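PDB 1L5A: amide synthase from Vibrio cholerae, which probably catalyses amide-bond formation as a nonribosomal peptide synthetase condensation enzyme in the biosynthesis of vibriobactin. Local coordinates for residues A[24-30]-A[116-122]; A[52-58]-A[100-106]; A[260-266]-A[306-310]. All blocks are in the same frame, centred on the assembly; numbering follows the deposited sequence.

Interaction 1 (A[24-30]-A[116-122]); sequences AHSLRLT and SEHLIYT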
loop_
_atom_site.group_PDB
_atom_site.type_symbol
_atom_site.label_atom_id
_atom_site.label_comp_id
_atom_site.label_asym_id
_atom_site.label_seq_id
_atom_site.Cartn_x
_atom_site.Cartn_y
_atom_site.Cartn_z
ATOM N N ALA A 24 -16.040 19.864 24.937
ATOM C CA ALA A 24 -17.450 20.215 24.906
ATOM C C ALA A 24 -17.734 21.308 23.891
ATOM O O ALA A 24 -16.998 22.301 23.790
ATOM C CB ALA A 24 -17.934 20.648 26.310
ATOM N N HIS A 25 -18.792 21.102 23.115
ATOM C CA HIS A 25 -19.220 22.075 22.121
ATOM C C HIS A 25 -20.697 22.385 22.332
ATOM O O HIS A 25 -21.450 21.571 22.851
ATOM C CB HIS A 25 -19.041 21.540 20.700
ATOM C CG HIS A 25 -17.623 21.494 20.226
ATOM N ND1 HIS A 25 -17.282 21.660 18.901
ATOM C CD2 HIS A 25 -16.461 21.275 20.889
ATOM C CE1 HIS A 25 -15.973 21.548 18.766
ATOM N NE2 HIS A 25 -15.451 21.313 19.957
ATOM N N SER A 26 -21.111 23.577 21.947
ATOM C CA SER A 26 -22.509 23.918 22.047
ATOM C C SER A 26 -22.878 24.406 20.667
ATOM O O SER A 26 -22.105 25.117 20.009
ATOM C CB SER A 26 -22.759 25.008 23.088
ATOM O OG SER A 26 -22.263 26.252 22.659
ATOM N N LEU A 27 -24.048 23.980 20.210
ATOM C CA LEU A 27 -24.542 24.384 18.907
ATOM C C LEU A 27 -25.805 25.186 19.156
ATOM O O LEU A 27 -26.688 24.769 19.918
ATOM C CB LEU A 27 -24.843 23.152 18.051
ATOM C CG LEU A 27 -23.644 22.266 17.686
ATOM C CD1 LEU A 27 -24.109 21.118 16.797
ATOM C CD2 LEU A 27 -22.578 23.099 16.975
ATOM N N ARG A 28 -25.882 26.361 18.558
ATOM C CA ARG A 28 -27.065 27.175 18.742
ATOM C C ARG A 28 -27.666 27.329 17.371
ATOM O O ARG A 28 -27.043 27.874 16.449
ATOM C CB ARG A 28 -26.734 28.544 19.341
ATOM C CG ARG A 28 -27.946 29.206 20.015
ATOM C CD ARG A 28 -27.574 30.499 20.735
ATOM N NE ARG A 28 -27.271 31.588 19.810
ATOM C CZ ARG A 28 -28.185 32.403 19.300
ATOM N NH1 ARG A 28 -29.464 32.253 19.633
ATOM N NH2 ARG A 28 -27.823 33.358 18.449
ATOM N N LEU A 29 -28.875 26.805 17.239
ATOM C CA LEU A 29 -29.567 26.861 15.979
ATOM C C LEU A 29 -30.695 27.865 16.071
ATOM O O LEU A 29 -31.568 27.786 16.937
ATOM C CB LEU A 29 -30.105 25.473 15.625
ATOM C CG LEU A 29 -29.091 24.335 15.759
ATOM C CD1 LEU A 29 -29.634 23.100 15.024
ATOM C CD2 LEU A 29 -27.725 24.770 15.179
ATOM N N THR A 30 -30.652 28.825 15.168
ATOM C CA THR A 30 -31.652 29.864 15.102
ATOM C C THR A 30 -32.390 29.641 13.791
ATOM O O THR A 30 -31.790 29.723 12.713
ATOM C CB THR A 30 -30.953 31.242 15.153
ATOM O OG1 THR A 30 -30.317 31.379 16.430
ATOM C CG2 THR A 30 -31.946 32.387 14.955
ATOM N N SER A 116 -37.938 28.994 17.323
ATOM C CA SER A 116 -36.889 29.266 16.340
ATOM C C SER A 116 -35.478 29.232 16.949
ATOM O O SER A 116 -34.490 29.610 16.300
ATOM C CB SER A 116 -37.118 30.641 15.729
ATOM O OG SER A 116 -37.117 31.613 16.763
ATOM N N GLU A 117 -35.387 28.772 18.191
ATOM C CA GLU A 117 -34.113 28.726 18.878
ATOM C C GLU A 117 -33.871 27.397 19.586
ATOM O O GLU A 117 -34.646 26.996 20.469
ATOM C CB GLU A 117 -34.026 29.875 19.907
ATOM C CG GLU A 117 -34.089 31.301 19.338
ATOM C CD GLU A 117 -32.982 31.624 18.298
ATOM O OE1 GLU A 117 -31.876 31.024 18.328
ATOM O OE2 GLU A 117 -33.214 32.514 17.450
ATOM N N HIS A 118 -32.791 26.722 19.208
ATOM C CA HIS A 118 -32.423 25.445 19.831
ATOM C C HIS A 118 -30.961 25.449 20.286
ATOM O O HIS A 118 -30.086 26.061 19.649
ATOM C CB HIS A 118 -32.626 24.261 18.865
ATOM C CG HIS A 118 -34.061 23.918 18.617
ATOM N ND1 HIS A 118 -34.870 24.658 17.779
ATOM C CD2 HIS A 118 -34.845 22.942 19.138
ATOM C CE1 HIS A 118 -36.092 24.149 17.798
ATOM N NE2 HIS A 118 -36.102 23.108 18.614
ATOM N N LEU A 119 -30.700 24.747 21.381
ATOM C CA LEU A 119 -29.352 24.664 21.911
ATOM C C LEU A 119 -28.950 23.216 22.102
ATOM O O LEU A 119 -29.587 22.495 22.863
ATOM C CB LEU A 119 -29.252 25.382 23.253
ATOM C CG LEU A 119 -27.818 25.569 23.737
ATOM C CD1 LEU A 119 -27.059 26.371 22.699
ATOM C CD2 LEU A 119 -27.806 26.279 25.082
ATOM N N ILE A 120 -27.900 22.799 21.399
ATOM C CA ILE A 120 -27.380 21.442 21.503
ATOM C C ILE A 120 -26.038 21.478 22.211
ATOM O O ILE A 120 -25.141 22.240 21.835
ATOM C CB ILE A 120 -27.133 20.820 20.133
ATOM C CG1 ILE A 120 -28.456 20.579 19.420
ATOM C CG2 ILE A 120 -26.382 19.516 20.295
ATOM C CD1 ILE A 120 -28.292 20.410 17.934
ATOM N N TYR A 121 -25.905 20.638 23.220
ATOM C CA TYR A 121 -24.688 20.558 23.995
ATOM C C TYR A 121 -24.146 19.135 23.925
ATOM O O TYR A 121 -24.830 18.169 24.279
ATOM C CB TYR A 121 -24.966 20.944 25.460
ATOM C CG TYR A 121 -23.818 20.689 26.405
ATOM C CD1 TYR A 121 -22.655 21.478 26.375
ATOM C CD2 TYR A 121 -23.884 19.657 27.332
ATOM C CE1 TYR A 121 -21.583 21.234 27.263
ATOM C CE2 TYR A 121 -22.827 19.404 28.220
ATOM C CZ TYR A 121 -21.685 20.194 28.182
ATOM O OH TYR A 121 -20.668 19.927 29.073
ATOM N N THR A 122 -22.904 19.022 23.473
ATOM C CA THR A 122 -22.235 17.738 23.350
ATOM C C THR A 122 -20.951 17.757 24.167
ATOM O O THR A 122 -20.157 18.674 24.038
ATOM C CB THR A 122 -21.869 17.485 21.897
ATOM O OG1 THR A 122 -23.059 17.550 21.109
ATOM C CG2 THR A 122 -21.205 16.119 21.732
HETATM O O HOH W 1 -22.849 20.177 20.512
HETATM O O HOH W 2 -33.955 26.483 15.734
#
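Antiparallel neighbours in the mixed sheet of a CoA-dependent acyltransferase-like fold, 24-30 and 117-122 illustrate how a beta ladder sorts its bumps onto two faces. Three hydrogen-bonded pairs, His25-Thr122, Leu27-Ile120 and Leu29-His118, carry two backbone bonds each; the tightest is Leu27 N to Ile120 O at 2.6 Å. The strands run antiparallel at 166°, and six successive pairs keep one register without a bulge. On the face with Leu27 and Leu29, Ile120 is the main knob: its CB meets Leu27 CB at 3.9 Å, while its CD1 reaches diagonally to Leu29 CD1 at 4.2 Å, so it packs against both leucines. Helix 131-150 covers part of this ridge, with Leu141 touching Leu27.

On the other face, against helix 82-94, Leu119 folds back over the ladder and drops CD1 into the groove 3.2 Å from Leu27 O and 4.0 Å from Arg28 CG. Tyr121 lays its ring beside Ala24, CE1 to CB 3.8 Å, and its hydroxyl bonds Asp93. At the far end of this face Glu117 curls back across the strand gap: its OE1 forms a salt bridge with Arg28 NH1 at 3.0 Å and accepts a very short 2.5 Å hydrogen bond from Thr30 OG1.

Interaction 2 (A[52-58]-A[100-106]); sequences FRARFSA and LIDAPIT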
loop_
_atom_site.group_PDB
_atom_site.type_symbol
_atom_site.label_atom_id
_atom_site.label_comp_id
_atom_site.label_asym_id
_atom_site.label_seq_id
_atom_site.Cartn_x
_atom_site.Cartn_y
_atom_site.Cartn_z
ATOM N N PHE A 52 -18.384 6.131 22.084
ATOM C CA PHE A 52 -19.150 6.848 23.096
ATOM C C PHE A 52 -19.758 5.865 24.116
ATOM O O PHE A 52 -20.361 6.293 25.094
ATOM C CB PHE A 52 -20.293 7.660 22.478
ATOM C CG PHE A 52 -19.866 8.930 21.826
ATOM C CD1 PHE A 52 -20.820 9.804 21.315
ATOM C CD2 PHE A 52 -18.521 9.238 21.669
ATOM C CE1 PHE A 52 -20.445 10.959 20.650
ATOM C CE2 PHE A 52 -18.131 10.394 21.000
ATOM C CZ PHE A 52 -19.098 11.255 20.486
ATOM N N ARG A 53 -19.624 4.563 23.887
ATOM C CA ARG A 53 -20.165 3.574 24.822
ATOM C C ARG A 53 -19.039 2.979 25.662
ATOM O O ARG A 53 -19.246 2.063 26.460
ATOM C CB ARG A 53 -20.893 2.436 24.083
ATOM C CG ARG A 53 -22.213 2.845 23.411
ATOM C CD ARG A 53 -22.954 1.642 22.790
ATOM N NE ARG A 53 -22.247 1.053 21.644
ATOM C CZ ARG A 53 -21.566 -0.086 21.684
ATOM N NH1 ARG A 53 -21.487 -0.787 22.821
ATOM N NH2 ARG A 53 -20.966 -0.529 20.581
ATOM N N ALA A 54 -17.842 3.504 25.471
ATOM C CA ALA A 54 -16.688 3.043 26.207
ATOM C C ALA A 54 -16.794 3.376 27.690
ATOM O O ALA A 54 -17.377 4.388 28.072
ATOM C CB ALA A 54 -15.434 3.681 25.643
ATOM N N ARG A 55 -16.219 2.503 28.510
ATOM C CA ARG A 55 -16.170 2.668 29.956
ATOM C C ARG A 55 -14.871 2.035 30.449
ATOM O O ARG A 55 -14.344 1.101 29.825
ATOM C CB ARG A 55 -17.387 2.011 30.626
ATOM C CG ARG A 55 -18.664 2.736 30.283
ATOM C CD ARG A 55 -19.745 2.509 31.280
ATOM N NE ARG A 55 -20.911 3.341 30.992
ATOM C CZ ARG A 55 -22.013 3.337 31.733
ATOM N NH1 ARG A 55 -22.089 2.546 32.808
ATOM N NH2 ARG A 55 -23.048 4.102 31.388
ATOM N N PHE A 56 -14.339 2.551 31.556
ATOM C CA PHE A 56 -13.089 2.014 32.076
ATOM C C PHE A 56 -13.199 1.430 33.471
ATOM O O PHE A 56 -13.908 1.964 34.327
ATOM C CB PHE A 56 -12.018 3.101 32.067
ATOM C CG PHE A 56 -11.736 3.659 30.707
ATOM C CD1 PHE A 56 -12.490 4.701 30.202
ATOM C CD2 PHE A 56 -10.740 3.106 29.911
ATOM C CE1 PHE A 56 -12.261 5.184 28.926
ATOM C CE2 PHE A 56 -10.502 3.587 28.634
ATOM C CZ PHE A 56 -11.261 4.624 28.140
ATOM N N SER A 57 -12.493 0.323 33.697
ATOM C CA SER A 57 -12.476 -0.317 35.013
ATOM C C SER A 57 -11.492 0.472 35.864
ATOM O O SER A 57 -10.775 1.337 35.355
ATOM C CB SER A 57 -11.975 -1.757 34.922
ATOM O OG SER A 57 -10.561 -1.787 34.916
ATOM N N ALA A 58 -11.452 0.167 37.156
ATOM C CA ALA A 58 -10.539 0.849 38.067
ATOM C C ALA A 58 -9.097 0.551 37.660
ATOM O O ALA A 58 -8.190 1.328 37.957
ATOM C CB ALA A 58 -10.795 0.390 39.500
ATOM N N LEU A 100 -13.932 8.737 35.679
ATOM C CA LEU A 100 -13.807 7.948 34.469
ATOM C C LEU A 100 -14.141 6.501 34.718
ATOM O O LEU A 100 -14.552 5.795 33.801
ATOM C CB LEU A 100 -12.384 8.033 33.908
ATOM C CG LEU A 100 -12.025 9.161 32.943
ATOM C CD1 LEU A 100 -10.636 8.916 32.391
ATOM C CD2 LEU A 100 -13.021 9.213 31.810
ATOM N N ILE A 101 -13.952 6.047 35.952
ATOM C CA ILE A 101 -14.228 4.654 36.271
ATOM C C ILE A 101 -15.720 4.341 36.177
ATOM O O ILE A 101 -16.557 5.073 36.694
ATOM C CB ILE A 101 -13.738 4.262 37.703
ATOM C CG1 ILE A 101 -12.287 4.690 37.914
ATOM C CG2 ILE A 101 -13.825 2.734 37.893
ATOM C CD1 ILE A 101 -11.292 3.896 37.110
ATOM N N ASP A 102 -16.030 3.253 35.488
ATOM C CA ASP A 102 -17.394 2.785 35.329
ATOM C C ASP A 102 -18.468 3.857 35.092
ATOM O O ASP A 102 -19.622 3.662 35.465
ATOM C CB ASP A 102 -17.751 1.945 36.555
ATOM C CG ASP A 102 -16.719 0.861 36.831
ATOM O OD1 ASP A 102 -16.510 -0.032 35.972
ATOM O OD2 ASP A 102 -16.101 0.909 37.915
ATOM N N ALA A 103 -18.109 4.970 34.459
ATOM C CA ALA A 103 -19.085 6.024 34.204
ATOM C C ALA A 103 -19.242 6.386 32.710
ATOM O O ALA A 103 -18.404 6.051 31.875
ATOM C CB ALA A 103 -18.714 7.260 35.005
ATOM N N PRO A 104 -20.333 7.075 32.361
ATOM C CA PRO A 104 -20.526 7.441 30.958
ATOM C C PRO A 104 -19.505 8.502 30.602
ATOM O O PRO A 104 -19.332 9.465 31.344
ATOM C CB PRO A 104 -21.951 8.012 30.925
ATOM C CG PRO A 104 -22.592 7.516 32.221
ATOM C CD PRO A 104 -21.458 7.530 33.194
ATOM N N ILE A 105 -18.857 8.348 29.453
ATOM C CA ILE A 105 -17.854 9.307 29.026
ATOM C C ILE A 105 -18.443 10.498 28.296
ATOM O O ILE A 105 -17.787 11.523 28.158
ATOM C CB ILE A 105 -16.800 8.646 28.112
ATOM C CG1 ILE A 105 -16.270 7.368 28.761
ATOM C CG2 ILE A 105 -15.633 9.577 27.901
ATOM C CD1 ILE A 105 -15.564 7.571 30.064
ATOM N N THR A 106 -19.666 10.391 27.803
ATOM C CA THR A 106 -20.219 11.551 27.108
ATOM C C THR A 106 -21.553 12.005 27.677
ATOM O O THR A 106 -22.155 11.323 28.489
ATOM C CB THR A 106 -20.397 11.294 25.592
ATOM O OG1 THR A 106 -21.575 10.507 25.367
ATOM C CG2 THR A 106 -19.177 10.574 25.032
HETATM O O HOH W 3 -21.507 8.207 26.870
HETATM O O HOH W 4 -13.938 -0.611 38.392
#
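Segments 52-58 and 100-106 share one direct hydrogen bond, and the rest of the contact is made largely by side chains whose rotamers decide where they touch. The bond runs from Asp102 N to Phe56 O at 2.7 Å, and it is offered by a type II turn running from Leu100 to Ala103. The same carbonyl receives a CA-H...O contact from Ile101 CA at 3.3 Å.

The rotamers set the remaining contacts. Arg55 leaves the backbone as m and then stays extended, which carries its guanidinium flat over the Ala103-Pro104 peptide, with NH2 3.5 Å from Pro104 CG. Both isoleucines adopt mm: Ile101 thereby places CD1 3.1 Å from Ser57 O, while Ile105 sets CG1 3.3 Å from Ala54 O and CD1 4.2 Å from Phe56 CD1, at the edge of that ring. Thr106, in p, turns CG2 over the face of Phe52 in a CH-pi contact, 3.9 Å from the ring centroid. Its OG1 bonds His108 and also shares a water with Phe52 O. A second water links Asp102 OD2 to Ala58 N, while Asp102 OD1 bonds Tyr63.

Strand 54-56 pairs antiparallel with strand 62-64, and the 100-106 loop joins helix 82-94 to strand 107-114; Leu100 and Ile101 rest on Trp9 of helix 6-14, and Leu100 and Ile105 touch His125 of strand 117-125.

Interaction 3 (A[260-266]-A[306-310]); sequences FMNRWGS and YLHGR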
loop_
_atom_site.group_PDB
_atom_site.type_symbol
_atom_site.label_atom_id
_atom_site.label_comp_id
_atom_site.label_asym_id
_atom_site.label_seq_id
_atom_site.Cartn_x
_atom_site.Cartn_y
_atom_site.Cartn_z
ATOM N N PHE A 260 -1.077 15.788 13.750
ATOM C CA PHE A 260 -1.398 15.037 12.531
ATOM C C PHE A 260 -2.681 14.242 12.866
ATOM O O PHE A 260 -2.680 13.369 13.754
ATOM C CB PHE A 260 -0.272 14.083 12.141
ATOM C CG PHE A 260 -0.671 13.099 11.075
ATOM C CD1 PHE A 260 -1.294 13.541 9.903
ATOM C CD2 PHE A 260 -0.494 11.729 11.265
ATOM C CE1 PHE A 260 -1.738 12.639 8.945
ATOM C CE2 PHE A 260 -0.937 10.813 10.308
ATOM C CZ PHE A 260 -1.559 11.270 9.148
ATOM N N MET A 261 -3.775 14.560 12.176
ATOM C CA MET A 261 -5.067 13.921 12.440
ATOM C C MET A 261 -5.007 12.385 12.472
ATOM O O MET A 261 -5.694 11.736 13.280
ATOM C CB MET A 261 -6.100 14.381 11.402
ATOM C CG MET A 261 -6.308 15.883 11.340
ATOM S SD MET A 261 -6.576 16.566 12.990
ATOM C CE MET A 261 -5.242 17.743 13.152
ATOM N N ASN A 262 -4.196 11.804 11.588
ATOM C CA ASN A 262 -4.059 10.361 11.544
ATOM C C ASN A 262 -5.368 9.703 11.039
ATOM O O ASN A 262 -5.716 8.600 11.447
ATOM C CB ASN A 262 -3.683 9.879 12.942
ATOM C CG ASN A 262 -2.779 8.672 12.918
ATOM O OD1 ASN A 262 -1.933 8.525 12.045
ATOM N ND2 ASN A 262 -2.950 7.799 13.895
ATOM N N ARG A 263 -6.075 10.404 10.152
ATOM C CA ARG A 263 -7.328 9.935 9.550
ATOM C C ARG A 263 -7.061 9.618 8.079
ATOM O O ARG A 263 -7.813 8.896 7.437
ATOM C CB ARG A 263 -8.407 11.025 9.586
ATOM C CG ARG A 263 -8.722 11.594 10.957
ATOM C CD ARG A 263 -9.676 10.718 11.699
ATOM N NE ARG A 263 -9.820 11.152 13.079
ATOM C CZ ARG A 263 -10.756 10.702 13.909
ATOM N NH1 ARG A 263 -11.653 9.809 13.489
ATOM N NH2 ARG A 263 -10.765 11.102 15.175
ATOM N N TRP A 264 -5.984 10.194 7.555
ATOM C CA TRP A 264 -5.577 10.027 6.165
ATOM C C TRP A 264 -5.405 8.577 5.722
ATOM O O TRP A 264 -4.631 7.820 6.304
ATOM C CB TRP A 264 -4.290 10.806 5.931
ATOM C CG TRP A 264 -3.798 10.750 4.537
ATOM C CD1 TRP A 264 -4.545 10.638 3.403
ATOM C CD2 TRP A 264 -2.435 10.839 4.118
ATOM N NE1 TRP A 264 -3.733 10.650 2.295
ATOM C CE2 TRP A 264 -2.430 10.773 2.703
ATOM C CE3 TRP A 264 -1.214 10.969 4.798
ATOM C CZ2 TRP A 264 -1.248 10.829 1.952
ATOM C CZ3 TRP A 264 -0.041 11.023 4.054
ATOM C CH2 TRP A 264 -0.068 10.954 2.641
ATOM N N GLY A 265 -6.151 8.195 4.688
ATOM C CA GLY A 265 -6.078 6.836 4.184
ATOM C C GLY A 265 -6.503 5.751 5.153
ATOM O O GLY A 265 -6.251 4.582 4.902
ATOM N N SER A 266 -7.184 6.112 6.240
ATOM C CA SER A 266 -7.586 5.121 7.234
ATOM C C SER A 266 -9.084 5.025 7.483
ATOM O O SER A 266 -9.848 5.959 7.230
ATOM C CB SER A 266 -6.887 5.417 8.564
ATOM O OG SER A 266 -7.462 4.678 9.628
ATOM N N TYR A 306 3.570 13.462 8.034
ATOM C CA TYR A 306 2.310 12.737 7.878
ATOM C C TYR A 306 2.523 11.274 7.457
ATOM O O TYR A 306 1.838 10.384 7.951
ATOM C CB TYR A 306 1.429 13.442 6.842
ATOM C CG TYR A 306 1.110 14.877 7.180
ATOM C CD1 TYR A 306 0.722 15.773 6.178
ATOM C CD2 TYR A 306 1.117 15.327 8.507
ATOM C CE1 TYR A 306 0.338 17.082 6.483
ATOM C CE2 TYR A 306 0.730 16.640 8.827
ATOM C CZ TYR A 306 0.341 17.507 7.810
ATOM O OH TYR A 306 -0.059 18.786 8.107
ATOM N N LEU A 307 3.467 11.028 6.549
ATOM C CA LEU A 307 3.730 9.666 6.087
ATOM C C LEU A 307 4.207 8.716 7.191
ATOM O O LEU A 307 3.935 7.515 7.142
ATOM C CB LEU A 307 4.741 9.686 4.931
ATOM C CG LEU A 307 4.180 10.330 3.653
ATOM C CD1 LEU A 307 5.307 10.778 2.746
ATOM C CD2 LEU A 307 3.256 9.348 2.935
ATOM N N HIS A 308 4.909 9.242 8.189
ATOM C CA HIS A 308 5.381 8.397 9.280
ATOM C C HIS A 308 4.572 8.739 10.528
ATOM O O HIS A 308 4.853 8.238 11.626
ATOM C CB HIS A 308 6.880 8.626 9.524
ATOM C CG HIS A 308 7.730 8.403 8.307
ATOM N ND1 HIS A 308 7.953 9.383 7.362
ATOM C CD2 HIS A 308 8.352 7.290 7.846
ATOM C CE1 HIS A 308 8.670 8.886 6.372
ATOM N NE2 HIS A 308 8.926 7.617 6.639
ATOM N N GLY A 309 3.537 9.561 10.319
ATOM C CA GLY A 309 2.670 10.035 11.383
ATOM C C GLY A 309 1.834 9.101 12.249
ATOM O O GLY A 309 1.354 9.512 13.305
ATOM N N ARG A 310 1.655 7.858 11.830
ATOM C CA ARG A 310 0.843 6.919 12.582
ATOM C C ARG A 310 1.633 6.337 13.740
ATOM O O ARG A 310 1.067 5.645 14.612
ATOM C CB ARG A 310 0.349 5.805 11.646
ATOM C CG ARG A 310 -0.613 4.829 12.267
ATOM C CD ARG A 310 -1.377 4.046 11.221
ATOM N NE ARG A 310 -2.507 3.334 11.819
ATOM C CZ ARG A 310 -3.583 2.936 11.145
ATOM N NH1 ARG A 310 -3.685 3.177 9.842
ATOM N NH2 ARG A 310 -4.558 2.300 11.769
#
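Phe260 lays its ring over the backbone of Tyr306, whose CA sits 4.1 Å from the ring centroid and almost on its normal, a CH-pi contact near the end of helix 291-307. The two aromatic rings are roughly parallel, at 25°, but slid apart, centroids 5.1 Å from each other, so they barely overlap. Gly309 matters here: a CB on it would fall 2.4 Å from Phe260 CD2, a clash. Trp264, within a type II turn from Arg263 to Ser266, extends the patch, its CH2 3.7 Å from Leu307 CD2; His175 of the second subunit stacks on Trp264.

The polar ends find partners beyond the two segments: Tyr306 OH bonds Asp236, Ser266 OG hydrogen-bonds Glu167, which also forms a salt bridge with Arg310 NH2, and Arg310 NE pairs with Glu168. The segments thus meet through aromatic and apolar surfaces without a direct hydrogen bond, while acidic side chains of the same chain take these polar ends and Thr173 O of the second subunit takes Trp264 NE1.

Interactions 1 and 2 belong to the N-terminal half. Along the chain, both segments of interaction 2 fall between those of interaction 1; their centres lie 25 Å apart, and the 100-106 loop feeds strand 107-114, which borders strand 117-125 in one five-stranded sheet. Interaction 3 follows later, its centre about 31 Å from that of interaction 1, across the chain's centre, and about 27 Å from that of interaction 2. Strand 348-356 flanks 24-30, coupling the halves. The 100-106 loop, through Leu100 and Ile105 on His125, and the 260-266 loop, through Arg263 (not touching 306-310) and its salt bridge to Asp130, both touch the HHxxxDG motif that strand 117-125 of interaction 1 leads into.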